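Local coordinates for B-agarase (PDB 4BQ2), which hydrolyses agarose as a family 50 exo-beta-agarase, probably cutting beta-1,4 linkages from chain ends to release short neoagaro-oligosaccharides, at residues I56-E59 / Q60-W64; L396-W399 / R400-V404; T419-A422 / Y423-N426. All blocks are in the same frame, centred on the assembly; numbering follows the deposited sequence.

How the contacts relate
Contact 1 stands apart from the other two: its centre lies 57 Å from that of contact 2 and 56 Å from that of contact 3, on the opposite side of the chain's centre. It belongs to the CBM-like region, with the side chain of I56 about 14 Å from the bound calcium ion. Contacts 2 and 3 are neighbours, centres 11 Å apart: the hydroxyl of Y423, from residues 419-426, packs on helix residues W399, R400 and T403, with Y423 OH 3.3 Å from T403 CB. The side chain of D420 in contact 3 is about 6 Å from a glycerol, probably from the crystallisation liquor.

Contact 1. Residues I56-E59 / Q60-W64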
ATOM      1  N   ILE A  56      20.117  14.904  12.506  1.00 22.16           N
ATOM      2  CA  ILE A  56      21.522  15.221  12.700  1.00 22.89           C
ATOM      3  C   ILE A  56      22.003  15.860  11.416  1.00 23.36           C
ATOM      4  O   ILE A  56      21.899  15.266  10.329  1.00 23.58           O
ATOM      5  CB  ILE A  56      22.355  13.974  13.016  1.00 23.05           C
ATOM      6  CG1 ILE A  56      21.685  13.135  14.107  1.00 22.63           C
ATOM      7  CG2 ILE A  56      23.756  14.390  13.489  1.00 25.18           C
ATOM      8  CD1 ILE A  56      22.214  11.723  14.169  1.00 26.04           C
ATOM      9  N   VAL A  57      22.555  17.063  11.543  1.00 24.07           N
ATOM     10  CA  VAL A  57      22.953  17.843  10.381  1.00 26.91           C
ATOM     11  C   VAL A  57      24.318  18.467  10.669  1.00 28.15           C
ATOM     12  O   VAL A  57      24.386  19.538  11.257  1.00 28.99           O
ATOM     13  CB  VAL A  57      21.953  18.978  10.053  1.00 25.53           C
ATOM     14  CG1 VAL A  57      22.370  19.666   8.762  1.00 27.72           C
ATOM     15  CG2 VAL A  57      20.530  18.452   9.931  1.00 29.06           C
ATOM     16  N   PRO A  58      25.393  17.782  10.275  1.00 29.84           N
ATOM     17  CA  PRO A  58      26.742  18.302  10.473  1.00 31.51           C
ATOM     18  C   PRO A  58      26.987  19.545   9.636  1.00 33.18           C
ATOM     19  O   PRO A  58      26.375  19.754   8.589  1.00 29.24           O
ATOM     20  CB  PRO A  58      27.639  17.175   9.955  1.00 31.52           C
ATOM     21  CG  PRO A  58      26.772  16.449   8.971  1.00 32.09           C
ATOM     22  CD  PRO A  58      25.409  16.469   9.608  1.00 27.44           C
ATOM     23  N   GLU A  59      27.911  20.347  10.140  1.00 36.43           N
ATOM     24  CA  GLU A  59      28.347  21.596   9.555  1.00 38.96           C
ATOM     25  C   GLU A  59      28.624  21.430   8.061  1.00 37.44           C
ATOM     26  O   GLU A  59      28.046  22.134   7.227  1.00 38.10           O
ATOM     27  CB  GLU A  59      29.611  21.993  10.325  1.00 43.32           C
ATOM     28  CG  GLU A  59      29.557  21.516  11.795  1.00 47.51           C
ATOM     29  CD  GLU A  59      29.972  20.053  12.068  1.00 51.41           C
ATOM     30  OE1 GLU A  59      30.962  19.564  11.465  1.00 53.06           O
ATOM     31  OE2 GLU A  59      29.322  19.392  12.918  1.00 43.36           O
ATOM     32  N   GLN A  60      29.504  20.490   7.744  1.00 37.66           N
ATOM     33  CA  GLN A  60      29.792  20.080   6.373  1.00 37.95           C
ATOM     34  C   GLN A  60      29.491  18.581   6.319  1.00 34.77           C
ATOM     35  O   GLN A  60      29.683  17.893   7.312  1.00 32.53           O
ATOM     36  CB  GLN A  60      31.265  20.318   6.058  1.00 42.09           C
ATOM     37  CG  GLN A  60      31.708  21.780   6.179  1.00 46.12           C
ATOM     38  CD  GLN A  60      33.150  21.937   6.659  1.00 49.72           C
ATOM     39  OE1 GLN A  60      33.733  21.028   7.274  1.00 49.50           O
ATOM     40  NE2 GLN A  60      33.736  23.105   6.384  1.00 51.83           N
ATOM     41  N   PRO A  61      29.028  18.068   5.165  1.00 33.95           N
ATOM     42  CA  PRO A  61      28.675  16.639   5.085  1.00 32.92           C
ATOM     43  C   PRO A  61      29.811  15.712   5.528  1.00 32.73           C
ATOM     44  O   PRO A  61      30.969  16.028   5.295  1.00 31.48           O
ATOM     45  CB  PRO A  61      28.367  16.449   3.596  1.00 33.65           C
ATOM     46  CG  PRO A  61      27.906  17.792   3.123  1.00 34.32           C
ATOM     47  CD  PRO A  61      28.690  18.796   3.922  1.00 33.24           C
ATOM     48  N   TRP A  62      29.484  14.597   6.178  1.00 34.45           N
ATOM     49  CA  TRP A  62      30.482  13.610   6.624  1.00 33.76           C
ATOM     50  C   TRP A  62      31.063  12.866   5.438  1.00 32.33           C
ATOM     51  O   TRP A  62      30.326  12.447   4.559  1.00 30.20           O
ATOM     52  CB  TRP A  62      29.852  12.530   7.511  1.00 36.97           C
ATOM     53  CG  TRP A  62      29.454  12.874   8.923  1.00 42.39           C
ATOM     54  CD1 TRP A  62      30.283  13.121   9.978  1.00 44.88           C
ATOM     55  CD2 TRP A  62      28.122  12.905   9.451  1.00 42.67           C
ATOM     56  NE1 TRP A  62      29.551  13.347  11.114  1.00 44.63           N
ATOM     57  CE2 TRP A  62      28.222  13.211  10.821  1.00 44.33           C
ATOM     58  CE3 TRP A  62      26.851  12.726   8.887  1.00 44.79           C
ATOM     59  CZ2 TRP A  62      27.104  13.343  11.643  1.00 42.53           C
ATOM     60  CZ3 TRP A  62      25.732  12.866   9.708  1.00 42.81           C
ATOM     61  CH2 TRP A  62      25.873  13.168  11.070  1.00 42.87           C
ATOM     62  N   ASP A  63      32.378  12.661   5.426  1.00 34.07           N
ATOM     63  CA  ASP A  63      33.009  11.823   4.407  1.00 34.20           C
ATOM     64  C   ASP A  63      33.254  10.412   4.930  1.00 33.65           C
ATOM     65  O   ASP A  63      34.241  10.155   5.646  1.00 30.77           O
ATOM     66  CB  ASP A  63      34.314  12.445   3.892  1.00 36.36           C
ATOM     67  CG  ASP A  63      34.955  11.638   2.753  1.00 37.93           C
ATOM     68  OD1 ASP A  63      34.507  10.512   2.443  1.00 36.33           O
ATOM     69  OD2 ASP A  63      35.937  12.126   2.167  1.00 41.13           O
ATOM     70  N   TRP A  64      32.339   9.502   4.582  1.00 30.25           N
ATOM     71  CA  TRP A  64      32.476   8.085   4.931  1.00 28.91           C
ATOM     72  C   TRP A  64      32.769   7.220   3.702  1.00 29.24           C
ATOM     73  O   TRP A  64      32.440   6.023   3.683  1.00 26.56           O
ATOM     74  CB  TRP A  64      31.189   7.571   5.621  1.00 30.43           C
ATOM     75  CG  TRP A  64      30.803   8.271   6.918  1.00 28.38           C
ATOM     76  CD1 TRP A  64      31.646   8.874   7.822  1.00 30.25           C
ATOM     77  CD2 TRP A  64      29.477   8.419   7.451  1.00 26.77           C
ATOM     78  NE1 TRP A  64      30.923   9.384   8.883  1.00 29.12           N
ATOM     79  CE2 TRP A  64      29.593   9.116   8.683  1.00 26.78           C
ATOM     80  CE3 TRP A  64      28.205   7.997   7.028  1.00 24.53           C
ATOM     81  CZ2 TRP A  64      28.485   9.425   9.474  1.00 26.79           C
ATOM     82  CZ3 TRP A  64      27.099   8.312   7.821  1.00 25.67           C
ATOM     83  CH2 TRP A  64      27.248   9.024   9.025  1.00 24.93           C
TER
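P58 sets the CG-CD edge of its ring over one face of the indole of W62, four residues further on, as the chain doubles back. P58 CG stands 3.6 Å from the centroid of the W62 six-membered ring and only 8° off its normal, a CH-pi contact over the face. P58 CD adds to it, 3.6 Å from W62 CZ3. The ring is met at its edge as well: I56 CG2, lying anti to the backbone N, comes close to the ring plane and touches W62 CH2 at 3.4 Å. On the face of W62 opposite P58, W64 CZ2 lies 3.4 Å above the plane toward the rim, so proline and tryptophan sandwich the indole. This is a local CH-pi contact in the connection from strand 51-56 to strand 70-79 of the CBM-like domain. Backbone hydrogen bonds of I56 to I169 and of W62 to I166 hold the two arms of the bend beside strand 166-174, and the W62 side chain rests on both isoleucines. The turn itself, at E59 and Q60, is much looser. Both side chains are exposed, and that of Q60 starts away from the 56-59 arm, with Q60 CB still 3.5 Å from E59 C. The two sides meet here with no side-chain hydrogen bond between them; P58 CB lies 3.4 Å from Q60 O. The exposed P61 only grazes the other proline, P58 CG to P61 CA measuring 4.3 Å.

Contact 2. Residues L396-W399 / R400-V404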
ATOM      1  N   LEU A 396     -11.912 -24.424  -3.222  1.00 17.89           N
ATOM      2  CA  LEU A 396     -12.204 -22.991  -3.509  1.00 19.48           C
ATOM      3  C   LEU A 396     -13.598 -22.629  -3.021  1.00 18.65           C
ATOM      4  O   LEU A 396     -13.796 -21.576  -2.419  1.00 16.75           O
ATOM      5  CB  LEU A 396     -12.072 -22.670  -5.000  1.00 20.44           C
ATOM      6  CG  LEU A 396     -10.702 -23.014  -5.554  1.00 23.48           C
ATOM      7  CD1 LEU A 396     -10.779 -22.995  -7.069  1.00 25.51           C
ATOM      8  CD2 LEU A 396      -9.651 -22.017  -5.047  1.00 23.65           C
ATOM      9  N   ASP A 397     -14.586 -23.483  -3.306  1.00 17.68           N
ATOM     10  CA  ASP A 397     -15.912 -23.239  -2.784  1.00 18.74           C
ATOM     11  C   ASP A 397     -15.911 -23.240  -1.243  1.00 17.78           C
ATOM     12  O   ASP A 397     -16.550 -22.388  -0.629  1.00 14.97           O
ATOM     13  CB  ASP A 397     -16.916 -24.259  -3.321  1.00 21.74           C
ATOM     14  CG  ASP A 397     -17.107 -24.136  -4.819  1.00 25.56           C
ATOM     15  OD1 ASP A 397     -16.877 -23.035  -5.387  1.00 28.85           O
ATOM     16  OD2 ASP A 397     -17.460 -25.146  -5.432  1.00 26.57           O
ATOM     17  N   LYS A 398     -15.198 -24.200  -0.635  1.00 16.26           N
ATOM     18  CA  LYS A 398     -15.084 -24.230   0.826  1.00 16.11           C
ATOM     19  C   LYS A 398     -14.367 -22.978   1.349  1.00 15.13           C
ATOM     20  O   LYS A 398     -14.780 -22.382   2.367  1.00 14.48           O
ATOM     21  CB  LYS A 398     -14.278 -25.449   1.283  1.00 15.82           C
ATOM     22  CG  LYS A 398     -14.153 -25.522   2.801  1.00 17.23           C
ATOM     23  CD  LYS A 398     -15.476 -25.847   3.484  1.00 16.66           C
ATOM     24  CE  LYS A 398     -15.297 -26.415   4.908  1.00 18.39           C
ATOM     25  NZ  LYS A 398     -16.660 -26.593   5.490  1.00 16.67           N
ATOM     26  N   TRP A 399     -13.310 -22.561   0.647  1.00 13.77           N
ATOM     27  CA  TRP A 399     -12.622 -21.316   1.052  1.00 14.28           C
ATOM     28  C   TRP A 399     -13.621 -20.132   1.050  1.00 14.21           C
ATOM     29  O   TRP A 399     -13.651 -19.344   1.992  1.00 14.67           O
ATOM     30  CB  TRP A 399     -11.423 -21.049   0.124  1.00 14.46           C
ATOM     31  CG  TRP A 399     -10.768 -19.695   0.334  1.00 14.16           C
ATOM     32  CD1 TRP A 399     -10.044 -19.271   1.427  1.00 14.11           C
ATOM     33  CD2 TRP A 399     -10.779 -18.617  -0.589  1.00 14.72           C
ATOM     34  NE1 TRP A 399      -9.601 -17.972   1.220  1.00 13.98           N
ATOM     35  CE2 TRP A 399     -10.042 -17.549  -0.004  1.00 14.93           C
ATOM     36  CE3 TRP A 399     -11.351 -18.433  -1.850  1.00 15.22           C
ATOM     37  CZ2 TRP A 399      -9.861 -16.325  -0.652  1.00 15.26           C
ATOM     38  CZ3 TRP A 399     -11.190 -17.205  -2.495  1.00 16.06           C
ATOM     39  CH2 TRP A 399     -10.429 -16.165  -1.880  1.00 16.05           C
ATOM     40  N   ARG A 400     -14.438 -20.029   0.004  0.50 14.27           N
ATOM     41  CA  ARG A 400     -15.407 -18.918  -0.085  0.50 14.93           C
ATOM     42  C   ARG A 400     -16.442 -18.958   1.053  0.50 15.20           C
ATOM     43  O   ARG A 400     -16.761 -17.924   1.656  0.50 14.63           O
ATOM     44  CB  ARG A 400     -16.064 -18.853  -1.480  0.50 16.16           C
ATOM     45  CG  ARG A 400     -15.047 -18.617  -2.605  0.50 17.51           C
ATOM     46  CD  ARG A 400     -15.680 -18.284  -3.956  0.50 19.35           C
ATOM     47  NE  ARG A 400     -14.909 -18.886  -5.043  0.50 21.59           N
ATOM     48  CZ  ARG A 400     -15.318 -19.928  -5.763  0.50 20.87           C
ATOM     49  NH1 ARG A 400     -16.517 -20.459  -5.551  0.50 21.26           N
ATOM     50  NH2 ARG A 400     -14.551 -20.419  -6.712  0.50 22.51           N
ATOM     51  N   GLU A 401     -16.934 -20.156   1.368  1.00 14.72           N
ATOM     52  CA  GLU A 401     -17.913 -20.314   2.446  1.00 15.99           C
ATOM     53  C   GLU A 401     -17.311 -19.974   3.795  1.00 15.35           C
ATOM     54  O   GLU A 401     -17.900 -19.215   4.558  1.00 15.62           O
ATOM     55  CB  GLU A 401     -18.489 -21.736   2.490  1.00 18.35           C
ATOM     56  CG  GLU A 401     -19.485 -21.885   3.636  1.00 21.72           C
ATOM     57  CD  GLU A 401     -20.221 -23.206   3.602  1.00 26.59           C
ATOM     58  OE1 GLU A 401     -20.918 -23.458   2.607  1.00 25.56           O
ATOM     59  OE2 GLU A 401     -20.102 -23.967   4.580  1.00 26.11           O
ATOM     60  N   VAL A 402     -16.132 -20.539   4.092  1.00 13.59           N
ATOM     61  CA  VAL A 402     -15.431 -20.229   5.333  1.00 13.49           C
ATOM     62  C   VAL A 402     -15.076 -18.727   5.404  1.00 12.61           C
ATOM     63  O   VAL A 402     -15.140 -18.131   6.462  1.00 12.78           O
ATOM     64  CB  VAL A 402     -14.120 -21.088   5.433  1.00 12.70           C
ATOM     65  CG1 VAL A 402     -13.215 -20.601   6.547  1.00 12.44           C
ATOM     66  CG2 VAL A 402     -14.474 -22.569   5.648  1.00 12.91           C
ATOM     67  N   THR A 403     -14.667 -18.127   4.286  1.00 12.94           N
ATOM     68  CA  THR A 403     -14.338 -16.692   4.273  1.00 12.83           C
ATOM     69  C   THR A 403     -15.557 -15.839   4.696  1.00 12.93           C
ATOM     70  O   THR A 403     -15.454 -14.972   5.552  1.00 11.37           O
ATOM     71  CB  THR A 403     -13.823 -16.274   2.877  1.00 13.81           C
ATOM     72  OG1 THR A 403     -12.525 -16.880   2.698  1.00 14.14           O
ATOM     73  CG2 THR A 403     -13.724 -14.739   2.725  1.00 13.68           C
ATOM     74  N   VAL A 404     -16.702 -16.084   4.080  1.00 12.55           N
ATOM     75  CA  VAL A 404     -17.931 -15.367   4.481  1.00 15.09           C
ATOM     76  C   VAL A 404     -18.257 -15.658   5.967  1.00 14.62           C
ATOM     77  O   VAL A 404     -18.538 -14.737   6.749  1.00 15.08           O
ATOM     78  CB  VAL A 404     -19.150 -15.711   3.553  1.00 15.33           C
ATOM     79  CG1 VAL A 404     -20.422 -15.071   4.055  1.00 15.68           C
ATOM     80  CG2 VAL A 404     -18.899 -15.228   2.140  1.00 14.80           C
TER
HETATM   81  O   HOH W   1     -17.826 -24.213   5.749  1.00 28.64           O
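L396 and R400 are joined through the backbone one helical turn apart, R400 N to L396 O at 2.9 Å, and the same i to i+4 pattern carries E401 N to D397 O, V402 N to K398 O and T403 N to W399 O. All of it belongs to the regular helix 394-410; the V402 N-H bond is the straightest, at 173°. W399 O is gripped twice, by T403 N and, at 2.8 Å, by T403 OG1, which donate from opposite faces of the carbonyl plane. With OG1 anti to the carbonyl carbon (chi1 -70°), the hydroxyl folds back over the preceding turn and also lies 3.5 Å above the plane of the W399 indole, toward its rim. Outside the helix this hydroxyl bonds to the hydroxyl of Y701, and W399 NE1 to that of Y379. R400 leans back along the helix: its CG lies 3.8 Å from W399 CE3, and its guanidinium is laid with one face over L396 O. In the R400 conformer given, one of two deposited, R400 NH1 meets D397 OD1 at 2.6 Å, a salt bridge that is weak, with an N-H...O angle of 122°, and uncertain because it rests on one conformer; the two planes are steeply inclined to each other. The other carboxylate oxygen of D397 is hydrogen-bonded to Y391. K398 runs past V402, K398 CE to V402 CG2 4.0 Å, and its NZ and E401 OE2 are joined through a water, 2.7 Å from K398 NZ. The buried polar groups are thus tied by definite hydrogen bonds, whereas the charged links, one uncertain salt bridge and one water bridge between opposite charges, probably add only modest, adaptable stabilisation to the helix surface.

Contact 3. Residues T419-A422 / Y423-N426; sequences TDPA and YYDN
Y423 and Y424 are laid against the four residues before them, and the two rings are held in different ways. Y424, with chi2 near 5°, presents a face to P421, whose CA sits 3.5 Å from the ring centroid and 2° off its normal, a centred CH-pi contact; P421 CB also touches Y424 CE2. The Y424 hydroxyl accepts from a water that takes the N-H of T419, joining the ring's far end to the start of the segment. Y423 is met at an edge instead: D420 O lies near the ring plane, 3.4 Å from Y423 CD2, while T419 CG2 packs on Y423 CB at 3.5 Å. The backbone is drawn into a tight 3-10 turn by Y423 N to D420 O and Y424 N to P421 O, each 3.0 Å. D420 OD1 accepts from A422 N at 2.8 Å, an Asx turn opening it, and a type I turn from Y423 to N426 follows, in which Y423 O takes both the backbone N and ND2 of N426. Y423 reaches back onto R400, T403 and V404 of helix 394-410, whereas Y424 stacks on F431 of strand 431-435 and touches E476 and I477 at helix 460-477.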
ATOM      1  N   THR A 419     -12.696  -8.026  -4.289  1.00 14.32           N
ATOM      2  CA  THR A 419     -13.382  -9.295  -3.945  1.00 15.31           C
ATOM      3  C   THR A 419     -13.667 -10.074  -5.228  1.00 16.18           C
ATOM      4  O   THR A 419     -14.217  -9.521  -6.207  1.00 16.97           O
ATOM      5  CB  THR A 419     -14.661  -9.009  -3.138  1.00 14.48           C
ATOM      6  OG1 THR A 419     -14.268  -8.572  -1.837  1.00 14.41           O
ATOM      7  CG2 THR A 419     -15.556 -10.288  -3.002  1.00 13.57           C
ATOM      8  N   ASP A 420     -13.242 -11.341  -5.271  1.00 16.41           N
ATOM      9  CA  ASP A 420     -13.465 -12.161  -6.444  1.00 17.96           C
ATOM     10  C   ASP A 420     -14.957 -12.180  -6.777  1.00 17.44           C
ATOM     11  O   ASP A 420     -15.756 -12.325  -5.874  1.00 16.80           O
ATOM     12  CB  ASP A 420     -12.939 -13.596  -6.214  1.00 19.56           C
ATOM     13  CG  ASP A 420     -13.067 -14.457  -7.462  1.00 22.97           C
ATOM     14  OD1 ASP A 420     -14.151 -14.961  -7.760  1.00 22.54           O
ATOM     15  OD2 ASP A 420     -12.084 -14.593  -8.196  1.00 28.08           O
ATOM     16  N   PRO A 421     -15.327 -12.011  -8.066  1.00 17.45           N
ATOM     17  CA  PRO A 421     -16.730 -11.962  -8.464  1.00 17.65           C
ATOM     18  C   PRO A 421     -17.559 -13.200  -8.108  1.00 17.72           C
ATOM     19  O   PRO A 421     -18.789 -13.111  -8.102  1.00 17.01           O
ATOM     20  CB  PRO A 421     -16.666 -11.789  -9.993  1.00 19.49           C
ATOM     21  CG  PRO A 421     -15.375 -11.093 -10.212  1.00 21.81           C
ATOM     22  CD  PRO A 421     -14.431 -11.681  -9.199  1.00 18.73           C
ATOM     23  N   ALA A 422     -16.904 -14.329  -7.808  1.00 16.07           N
ATOM     24  CA  ALA A 422     -17.617 -15.510  -7.377  1.00 16.31           C
ATOM     25  C   ALA A 422     -18.336 -15.263  -6.021  1.00 14.82           C
ATOM     26  O   ALA A 422     -19.248 -15.976  -5.698  1.00 15.23           O
ATOM     27  CB  ALA A 422     -16.662 -16.707  -7.281  1.00 17.29           C
ATOM     28  N   TYR A 423     -17.916 -14.258  -5.245  1.00 13.92           N
ATOM     29  CA  TYR A 423     -18.584 -13.914  -3.971  1.00 13.67           C
ATOM     30  C   TYR A 423     -19.791 -12.991  -4.183  1.00 13.74           C
ATOM     31  O   TYR A 423     -20.548 -12.738  -3.263  1.00 13.26           O
ATOM     32  CB  TYR A 423     -17.660 -13.121  -3.044  1.00 14.67           C
ATOM     33  CG  TYR A 423     -16.587 -13.905  -2.355  1.00 14.44           C
ATOM     34  CD1 TYR A 423     -16.845 -14.579  -1.170  1.00 14.93           C
ATOM     35  CD2 TYR A 423     -15.298 -13.965  -2.887  1.00 15.91           C
ATOM     36  CE1 TYR A 423     -15.839 -15.307  -0.526  1.00 16.01           C
ATOM     37  CE2 TYR A 423     -14.297 -14.693  -2.270  1.00 15.06           C
ATOM     38  CZ  TYR A 423     -14.571 -15.352  -1.086  1.00 16.36           C
ATOM     39  OH  TYR A 423     -13.581 -16.039  -0.449  1.00 15.71           O
ATOM     40  N   TYR A 424     -19.976 -12.497  -5.394  1.00 14.16           N
ATOM     41  CA  TYR A 424     -20.983 -11.423  -5.595  1.00 15.34           C
ATOM     42  C   TYR A 424     -22.429 -11.870  -5.415  1.00 17.07           C
ATOM     43  O   TYR A 424     -23.328 -11.016  -5.237  1.00 17.03           O
ATOM     44  CB  TYR A 424     -20.821 -10.813  -6.983  1.00 14.53           C
ATOM     45  CG  TYR A 424     -19.616  -9.909  -7.124  1.00 15.71           C
ATOM     46  CD1 TYR A 424     -18.676  -9.746  -6.078  1.00 15.59           C
ATOM     47  CD2 TYR A 424     -19.353  -9.279  -8.354  1.00 15.18           C
ATOM     48  CE1 TYR A 424     -17.551  -8.937  -6.261  1.00 15.64           C
ATOM     49  CE2 TYR A 424     -18.258  -8.466  -8.514  1.00 16.55           C
ATOM     50  CZ  TYR A 424     -17.355  -8.309  -7.479  1.00 16.38           C
ATOM     51  OH  TYR A 424     -16.252  -7.500  -7.731  1.00 17.74           O
ATOM     52  N   ASP A 425     -22.667 -13.181  -5.466  1.00 16.82           N
ATOM     53  CA  ASP A 425     -24.000 -13.696  -5.163  1.00 18.45           C
ATOM     54  C   ASP A 425     -24.105 -14.411  -3.822  1.00 18.00           C
ATOM     55  O   ASP A 425     -25.017 -15.206  -3.629  1.00 17.28           O
ATOM     56  CB  ASP A 425     -24.542 -14.588  -6.305  1.00 19.65           C
ATOM     57  CG  ASP A 425     -23.741 -15.870  -6.490  1.00 22.72           C
ATOM     58  OD1 ASP A 425     -22.632 -15.966  -5.933  1.00 25.64           O
ATOM     59  OD2 ASP A 425     -24.219 -16.780  -7.204  1.00 23.09           O
ATOM     60  N   ASN A 426     -23.191 -14.150  -2.893  1.00 16.28           N
ATOM     61  CA  ASN A 426     -23.186 -14.898  -1.633  1.00 16.20           C
ATOM     62  C   ASN A 426     -24.447 -14.630  -0.837  1.00 16.82           C
ATOM     63  O   ASN A 426     -24.937 -15.495  -0.156  1.00 17.74           O
ATOM     64  CB  ASN A 426     -21.917 -14.607  -0.829  1.00 16.50           C
ATOM     65  CG  ASN A 426     -22.000 -13.316  -0.057  1.00 16.87           C
ATOM     66  OD1 ASN A 426     -22.586 -13.294   1.018  1.00 17.14           O
ATOM     67  ND2 ASN A 426     -21.433 -12.239  -0.599  1.00 16.53           N
TER
HETATM   68  O   HOH W   2     -14.470  -6.375  -5.748  1.00 13.63           O
HETATM   69  O   HOH W   3     -21.170 -14.560  -8.088  1.00 27.73           O